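Local coordinates for protein inulin fructotransferase (Bacillus sp. snu-7, PDB 2INU) that probably cleaves inulin from its chain end by intramolecular fructosyl transfer, releasing a cyclic difructose dianhydride, at residues 247-252 and 270-275; 278-283 and 318-323. All blocks are in the same frame, centred on the assembly; numbering follows the deposited sequence.

Interaction 1 (247-252 and 270-275); sequences NNLFPR and NRLQGF
Asn270 OD1 is gripped by two hydrogen-bond donors of Asn247. Asn247 N and ND2 lie 2.8 Å and 3.2 Å from Asn270 OD1. The side chains run side by side, their amide planes 10° apart. Asn247 ND2 also hydrogen-bonds to Val220 O, and Asn270 ND2 to Asn294 OD1. Asn248 OD1 accepts a hydrogen bond from Arg271 NH1 at 2.9 Å, in the carbonyl plane on a lone pair. The bend of Arg271 at chi2 (-80°) lays its guanidinium along the strand, with Gln273 CB over one face. Asn248 ND2 hydrogen-bonds to Gly241 O of the second subunit. Asparagines stacked at the same turn of successive coils form an asparagine ladder, a feature of right-handed parallel beta-helices of the pectate lyase type; Asn247 and Asn270 are two of its rungs. Three backbone hydrogen bonds keep the register: Arg271 N to Asn247 O, Leu249 N to Arg271 O at 2.8 Å, and Gln273 N to Leu249 O. On the other face, Leu249 CD1 meets Leu272 CD1 at 4.2 Å. Pro251 CG makes a CH-pi contact over one face of the Phe275 ring, 3.7 Å from its centroid. Arg252 NH2 lies at the ring's edge, and NE forms a salt bridge with Glu301.

Interaction 2 (278-283 and 318-323); sequences GMLRLL and GVVHIA
Val319 O accepts two backbone hydrogen bonds from the 278-283 segment, from Met279 N at 2.9 Å and from Leu280 N at 3.2 Å. Gly278 N donates one to Gly318 O. From here the parallel ladder is regular. His321 N donates a hydrogen bond to Leu280 O, Leu282 N to His321 O at 2.7 Å, and Ala323 N to Leu282 O. The strand axes come within 4.7 Å at an angle of 10°. One side-chain bond lies within a segment: Arg281 NE donates a nearly straight hydrogen bond (2.8 Å) to Gly278 O.

Apolar side chains pair by like position. Leu282 and Ile322 lie alongside each other, with CB of the first 3.8 Å from CD1 of the second. Leu280 CB meets Val320 CG2. The selenium of Met279, a selenomethionine, rests 3.7 Å from Val319 CG1. His321 is on the face of Arg281, opposite Leu280 and Leu282. Leu283 starts out pointing away from the neighbouring strand, but its CD2 comes to 3.7 Å from His321 ND1. With CG anti to the carbonyl carbon (chi1 -48°), Leu283 crosses the His321 side chain at about a right angle. ND1 is buried here with no polar partner in the model.

The pair continues a parallel sheet of the beta-helix. Strand 258-260 flanks 280-283, and strand 351-357 flanks 320-323. Leu280 packs across the interior on Ile291 of strand 290-299.

Interactions 1 and 2 lie in series along the chain, their centres 14 Å apart. Strand 271-274 of interaction 1 is followed directly by strand 280-283 of interaction 2, so the chain passes from one face of the beta-helix to the next. The two meet at this corner. Met279 CE packs against the backbone at Gly274 N, 3.4 Å away, while Leu272 CD2 and Leu280 CD1 form an apolar pair at 4.0 Å. A bound phosphonate lies about 7 Å from the side chain of Asn247 in interaction 1. The second subunit touches interaction 1, whereas no other chain of the assembly touches interaction 2.

Interaction 1 (247-252 and 270-275)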
ATOM      1  N   ASN A 247       5.754  -2.200   5.147  1.00  7.10           N
ATOM      2  CA  ASN A 247       6.762  -3.136   4.676  1.00  6.60           C
ATOM      3  C   ASN A 247       6.945  -4.210   5.731  1.00  7.87           C
ATOM      4  O   ASN A 247       6.694  -3.977   6.916  1.00  8.30           O
ATOM      5  CB  ASN A 247       8.099  -2.424   4.446  1.00  7.73           C
ATOM      6  CG  ASN A 247       8.023  -1.385   3.355  1.00  8.14           C
ATOM      7  OD1 ASN A 247       7.993  -1.713   2.163  1.00  6.87           O
ATOM      8  ND2 ASN A 247       7.978  -0.119   3.754  1.00  9.17           N
ATOM      9  N   ASN A 248       7.375  -5.387   5.300  1.00  8.46           N
ATOM     10  CA  ASN A 248       7.616  -6.477   6.232  1.00  8.33           C
ATOM     11  C   ASN A 248       9.094  -6.795   6.101  1.00  9.45           C
ATOM     12  O   ASN A 248       9.513  -7.509   5.192  1.00  9.37           O
ATOM     13  CB  ASN A 248       6.770  -7.693   5.867  1.00  8.93           C
ATOM     14  CG  ASN A 248       6.695  -8.705   6.994  1.00 10.47           C
ATOM     15  OD1 ASN A 248       7.717  -9.122   7.529  1.00 11.39           O
ATOM     16  ND2 ASN A 248       5.480  -9.094   7.369  1.00 10.18           N
ATOM     17  N   LEU A 249       9.880  -6.220   7.003  1.00  8.34           N
ATOM     18  CA  LEU A 249      11.319  -6.403   6.998  1.00  8.60           C
ATOM     19  C   LEU A 249      11.713  -7.474   7.990  1.00  9.89           C
ATOM     20  O   LEU A 249      11.489  -7.354   9.193  1.00 10.65           O
ATOM     21  CB  LEU A 249      12.009  -5.087   7.337  1.00  8.04           C
ATOM     22  CG  LEU A 249      11.459  -3.920   6.516  1.00 11.24           C
ATOM     23  CD1 LEU A 249      12.119  -2.636   6.956  1.00 12.40           C
ATOM     24  CD2 LEU A 249      11.695  -4.177   5.035  1.00 10.92           C
ATOM     25  N   PHE A 250      12.317  -8.528   7.472  1.00  9.75           N
ATOM     26  CA  PHE A 250      12.717  -9.650   8.303  1.00 11.54           C
ATOM     27  C   PHE A 250      14.221  -9.871   8.316  1.00 12.62           C
ATOM     28  O   PHE A 250      14.979  -9.179   7.631  1.00 12.02           O
ATOM     29  CB  PHE A 250      11.974 -10.902   7.827  1.00 10.22           C
ATOM     30  CG  PHE A 250      11.913 -11.022   6.337  1.00 12.73           C
ATOM     31  CD1 PHE A 250      13.016 -11.478   5.617  1.00 12.87           C
ATOM     32  CD2 PHE A 250      10.757 -10.662   5.642  1.00 12.31           C
ATOM     33  CE1 PHE A 250      12.967 -11.576   4.233  1.00 12.49           C
ATOM     34  CE2 PHE A 250      10.707 -10.761   4.246  1.00 11.74           C
ATOM     35  CZ  PHE A 250      11.813 -11.219   3.550  1.00 12.46           C
ATOM     36  N   PRO A 251      14.675 -10.828   9.122  1.00 14.38           N
ATOM     37  CA  PRO A 251      16.083 -11.161   9.262  1.00 16.08           C
ATOM     38  C   PRO A 251      17.213 -11.070   8.253  1.00 16.16           C
ATOM     39  O   PRO A 251      17.063 -11.191   7.034  1.00 15.91           O
ATOM     40  CB  PRO A 251      16.016 -12.543   9.887  1.00 18.58           C
ATOM     41  CG  PRO A 251      15.019 -12.298  10.937  1.00 16.68           C
ATOM     42  CD  PRO A 251      13.917 -11.503  10.200  1.00 15.88           C
ATOM     43  N   ARG A 252      18.527 -10.708   7.734  1.00 13.50           N
ATOM     44  CA  ARG A 252      19.616 -10.462   8.820  1.00 14.04           C
ATOM     45  C   ARG A 252      20.497  -9.441   8.197  1.00 13.06           C
ATOM     46  O   ARG A 252      21.704  -9.644   8.076  1.00 13.90           O
ATOM     47  CB  ARG A 252      20.256 -11.840   8.975  1.00 14.68           C
ATOM     48  CG  ARG A 252      20.946 -12.415   7.796  1.00 16.06           C
ATOM     49  CD  ARG A 252      21.501 -13.897   8.040  1.00 14.64           C
ATOM     50  NE  ARG A 252      20.703 -14.843   8.761  1.00 15.86           N
ATOM     51  CZ  ARG A 252      19.899 -15.707   8.175  1.00 14.99           C
ATOM     52  NH1 ARG A 252      19.784 -15.751   6.856  1.00 15.60           N
ATOM     53  NH2 ARG A 252      19.209 -16.551   8.929  1.00 14.81           N
ATOM     54  N   ASN A 270       4.965  -0.512   9.920  1.00  9.37           N
ATOM     55  CA  ASN A 270       5.882  -1.520   9.410  1.00  8.76           C
ATOM     56  C   ASN A 270       6.063  -2.662  10.390  1.00  8.62           C
ATOM     57  O   ASN A 270       5.790  -2.530  11.579  1.00  8.53           O
ATOM     58  CB  ASN A 270       7.258  -0.904   9.117  1.00  8.48           C
ATOM     59  CG  ASN A 270       7.231   0.066   7.956  1.00  8.97           C
ATOM     60  OD1 ASN A 270       7.043  -0.324   6.801  1.00  8.66           O
ATOM     61  ND2 ASN A 270       7.418   1.343   8.260  1.00 10.76           N
ATOM     62  N   ARG A 271       6.545  -3.783   9.866  1.00  8.41           N
ATOM     63  CA  ARG A 271       6.825  -4.968  10.661  1.00  7.60           C
ATOM     64  C   ARG A 271       8.316  -5.218  10.565  1.00  8.62           C
ATOM     65  O   ARG A 271       8.819  -5.530   9.492  1.00 10.07           O
ATOM     66  CB  ARG A 271       6.047  -6.172  10.123  1.00  7.77           C
ATOM     67  CG  ARG A 271       6.212  -7.459  10.965  1.00  9.07           C
ATOM     68  CD  ARG A 271       7.515  -8.188  10.670  1.00  8.20           C
ATOM     69  NE  ARG A 271       7.668  -9.386  11.497  1.00  8.34           N
ATOM     70  CZ  ARG A 271       8.167 -10.539  11.058  1.00 10.57           C
ATOM     71  NH1 ARG A 271       8.563 -10.659   9.794  1.00 10.54           N
ATOM     72  NH2 ARG A 271       8.277 -11.576  11.880  1.00  7.96           N
ATOM     73  N   LEU A 272       9.020  -5.048  11.679  1.00  8.23           N
ATOM     74  CA  LEU A 272      10.455  -5.258  11.695  1.00  8.42           C
ATOM     75  C   LEU A 272      10.860  -6.433  12.576  1.00  9.85           C
ATOM     76  O   LEU A 272      10.375  -6.584  13.692  1.00  9.90           O
ATOM     77  CB  LEU A 272      11.188  -3.993  12.169  1.00  8.11           C
ATOM     78  CG  LEU A 272      11.404  -2.871  11.143  1.00  8.21           C
ATOM     79  CD1 LEU A 272      10.067  -2.348  10.634  1.00  7.36           C
ATOM     80  CD2 LEU A 272      12.209  -1.749  11.788  1.00  9.95           C
ATOM     81  N   GLN A 273      11.759  -7.266  12.061  1.00  9.73           N
ATOM     82  CA  GLN A 273      12.271  -8.423  12.799  1.00 11.34           C
ATOM     83  C   GLN A 273      13.763  -8.576  12.539  1.00 10.78           C
ATOM     84  O   GLN A 273      14.173  -8.815  11.405  1.00 11.63           O
ATOM     85  CB  GLN A 273      11.553  -9.710  12.378  1.00 11.33           C
ATOM     86  CG  GLN A 273      11.859 -10.898  13.299  1.00 15.78           C
ATOM     87  CD  GLN A 273      11.392 -12.233  12.765  1.00 17.43           C
ATOM     88  OE1 GLN A 273      11.105 -13.156  13.540  1.00 21.04           O
ATOM     89  NE2 GLN A 273      11.332 -12.355  11.440  1.00 18.12           N
ATOM     90  N   GLY A 274      14.565  -8.427  13.589  1.00 10.26           N
ATOM     91  CA  GLY A 274      15.998  -8.558  13.434  1.00 11.49           C
ATOM     92  C   GLY A 274      16.613  -9.483  14.465  1.00 10.30           C
ATOM     93  O   GLY A 274      15.990  -9.819  15.466  1.00 11.14           O
ATOM     94  N   PHE A 275      17.851  -9.898  14.218  1.00 11.68           N
ATOM     95  CA  PHE A 275      18.575 -10.776  15.140  1.00 10.17           C
ATOM     96  C   PHE A 275      19.717 -10.020  15.785  1.00 10.33           C
ATOM     97  O   PHE A 275      20.492 -10.592  16.549  1.00 10.39           O
ATOM     98  CB  PHE A 275      19.204 -11.973  14.423  1.00 10.46           C
ATOM     99  CG  PHE A 275      18.222 -12.926  13.799  1.00 12.35           C
ATOM    100  CD1 PHE A 275      17.000 -13.198  14.398  1.00 11.97           C
ATOM    101  CD2 PHE A 275      18.569 -13.623  12.644  1.00 11.90           C
ATOM    102  CE1 PHE A 275      16.144 -14.163  13.859  1.00 12.17           C
ATOM    103  CE2 PHE A 275      17.729 -14.579  12.103  1.00 12.01           C
ATOM    104  CZ  PHE A 275      16.515 -14.851  12.707  1.00 12.56           C
TER

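Interaction 2 (278-283 and 318-323)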
ATOM      1  N   GLY A 278      20.548  -2.486  16.845  1.00  9.68           N
ATOM      2  CA  GLY A 278      20.379  -1.460  15.827  1.00 10.01           C
ATOM      3  C   GLY A 278      19.621  -1.838  14.559  1.00 10.18           C
ATOM      4  O   GLY A 278      20.155  -1.737  13.454  1.00  9.98           O
HETATM    5  N   MSE A 279      18.364  -2.243  14.708  1.00 10.04           N
HETATM    6  CA  MSE A 279      17.525  -2.621  13.568  1.00 11.96           C
HETATM    7  C   MSE A 279      17.010  -1.363  12.870  1.00 11.94           C
HETATM    8  O   MSE A 279      16.820  -1.343  11.649  1.00 11.46           O
HETATM    9  CB  MSE A 279      16.338  -3.481  14.046  1.00 12.76           C
HETATM   10  CG  MSE A 279      16.738  -4.827  14.604  1.00 15.60           C
HETATM   11 SE   MSE A 279      15.386  -5.690  15.674  1.00 22.48          SE
HETATM   12  CE  MSE A 279      13.816  -5.316  14.610  1.00 18.50           C
ATOM     13  N   LEU A 280      16.804  -0.314  13.661  1.00 10.45           N
ATOM     14  CA  LEU A 280      16.295   0.963  13.170  1.00 10.88           C
ATOM     15  C   LEU A 280      17.333   2.015  13.558  1.00 11.16           C
ATOM     16  O   LEU A 280      17.518   2.301  14.742  1.00 10.85           O
ATOM     17  CB  LEU A 280      14.958   1.282  13.852  1.00 12.00           C
ATOM     18  CG  LEU A 280      14.176   2.282  12.745  1.00 15.52           C
ATOM     19  CD1 LEU A 280      12.914   1.953  13.024  1.00 15.82           C
ATOM     20  CD2 LEU A 280      14.571   3.559  12.985  1.00 14.61           C
ATOM     21  N   ARG A 281      18.001   2.603  12.569  1.00 10.16           N
ATOM     22  CA  ARG A 281      19.037   3.594  12.858  1.00 10.40           C
ATOM     23  C   ARG A 281      18.886   4.972  12.218  1.00 11.57           C
ATOM     24  O   ARG A 281      18.704   5.104  11.010  1.00 11.85           O
ATOM     25  CB  ARG A 281      20.407   3.036  12.481  1.00  9.64           C
ATOM     26  CG  ARG A 281      20.714   1.673  13.077  1.00 10.92           C
ATOM     27  CD  ARG A 281      22.171   1.306  12.836  1.00 10.79           C
ATOM     28  NE  ARG A 281      22.394  -0.136  12.890  1.00 10.09           N
ATOM     29  CZ  ARG A 281      23.546  -0.724  12.583  1.00 11.03           C
ATOM     30  NH1 ARG A 281      24.581   0.010  12.199  1.00 10.78           N
ATOM     31  NH2 ARG A 281      23.666  -2.043  12.657  1.00  7.67           N
ATOM     32  N   LEU A 282      18.971   5.998  13.055  1.00 11.42           N
ATOM     33  CA  LEU A 282      18.902   7.389  12.613  1.00 11.43           C
ATOM     34  C   LEU A 282      20.260   7.970  12.981  1.00 10.88           C
ATOM     35  O   LEU A 282      20.519   8.379  14.113  1.00 10.95           O
ATOM     36  CB  LEU A 282      17.765   8.147  13.300  1.00 12.64           C
ATOM     37  CG  LEU A 282      16.587   8.399  12.351  1.00 13.73           C
ATOM     38  CD1 LEU A 282      16.022   7.083  11.850  1.00 13.24           C
ATOM     39  CD2 LEU A 282      15.510   9.208  13.057  1.00 12.67           C
ATOM     40  N   LEU A 283      21.134   7.967  11.986  1.00 12.13           N
ATOM     41  CA  LEU A 283      22.518   8.403  12.119  1.00 13.01           C
ATOM     42  C   LEU A 283      22.888   9.740  11.508  1.00 13.08           C
ATOM     43  O   LEU A 283      22.154  10.316  10.711  1.00 14.09           O
ATOM     44  CB  LEU A 283      23.422   7.345  11.489  1.00 13.95           C
ATOM     45  CG  LEU A 283      23.112   5.910  11.906  1.00 15.68           C
ATOM     46  CD1 LEU A 283      23.791   4.920  10.977  1.00 14.87           C
ATOM     47  CD2 LEU A 283      23.564   5.725  13.338  1.00 15.39           C
ATOM     48  N   GLY A 318      21.164  -0.278  21.304  1.00 10.83           N
ATOM     49  CA  GLY A 318      19.728  -0.081  21.252  1.00 11.31           C
ATOM     50  C   GLY A 318      19.108  -0.682  20.006  1.00 11.85           C
ATOM     51  O   GLY A 318      19.726  -0.669  18.941  1.00 12.55           O
ATOM     52  N   VAL A 319      17.899  -1.225  20.132  1.00 10.24           N
ATOM     53  CA  VAL A 319      17.210  -1.808  18.984  1.00 11.29           C
ATOM     54  C   VAL A 319      16.923  -0.648  18.041  1.00 11.91           C
ATOM     55  O   VAL A 319      16.964  -0.796  16.816  1.00 10.95           O
ATOM     56  CB  VAL A 319      15.876  -2.465  19.389  1.00 13.27           C
ATOM     57  CG1 VAL A 319      15.166  -3.004  18.162  1.00 12.16           C
ATOM     58  CG2 VAL A 319      16.126  -3.585  20.382  1.00 12.95           C
ATOM     59  N   VAL A 320      16.618   0.500  18.638  1.00 10.77           N
ATOM     60  CA  VAL A 320      16.348   1.714  17.890  1.00 11.55           C
ATOM     61  C   VAL A 320      17.373   2.735  18.346  1.00 11.31           C
ATOM     62  O   VAL A 320      17.429   3.107  19.530  1.00 12.97           O
ATOM     63  CB  VAL A 320      14.922   2.235  18.140  1.00 11.79           C
ATOM     64  CG1 VAL A 320      14.740   3.590  17.465  1.00 12.22           C
ATOM     65  CG2 VAL A 320      13.910   1.239  17.597  1.00 11.50           C
ATOM     66  N   HIS A 321      18.173   3.181  17.383  1.00 10.35           N
ATOM     67  CA  HIS A 321      19.250   4.116  17.640  1.00 10.79           C
ATOM     68  C   HIS A 321      19.001   5.461  16.955  1.00 10.09           C
ATOM     69  O   HIS A 321      18.892   5.537  15.725  1.00 10.30           O
ATOM     70  CB  HIS A 321      20.537   3.467  17.141  1.00 11.05           C
ATOM     71  CG  HIS A 321      21.774   4.206  17.496  1.00  9.48           C
ATOM     72  ND1 HIS A 321      22.224   5.309  16.802  1.00 12.27           N
ATOM     73  CD2 HIS A 321      22.696   3.984  18.475  1.00  9.74           C
ATOM     74  CE1 HIS A 321      23.360   5.728  17.331  1.00  9.82           C
ATOM     75  NE2 HIS A 321      23.665   4.944  18.340  1.00 11.46           N
ATOM     76  N   ILE A 322      18.913   6.523  17.756  1.00 10.68           N
ATOM     77  CA  ILE A 322      18.649   7.861  17.221  1.00 11.19           C
ATOM     78  C   ILE A 322      19.728   8.891  17.551  1.00 11.94           C
ATOM     79  O   ILE A 322      20.082   9.102  18.725  1.00 10.56           O
ATOM     80  CB  ILE A 322      17.318   8.409  17.751  1.00 12.42           C
ATOM     81  CG1 ILE A 322      16.247   7.307  17.726  1.00 14.48           C
ATOM     82  CG2 ILE A 322      16.865   9.587  16.891  1.00 13.76           C
ATOM     83  CD1 ILE A 322      15.869   6.831  16.348  1.00 14.78           C
ATOM     84  N   ALA A 323      20.238   9.525  16.501  1.00 12.29           N
ATOM     85  CA  ALA A 323      21.250  10.560  16.626  1.00 13.13           C
ATOM     86  C   ALA A 323      20.732  11.668  15.721  1.00 13.48           C
ATOM     87  O   ALA A 323      20.861  11.603  14.497  1.00 14.36           O
ATOM     88  CB  ALA A 323      22.601  10.064  16.130  1.00 13.17           C
TER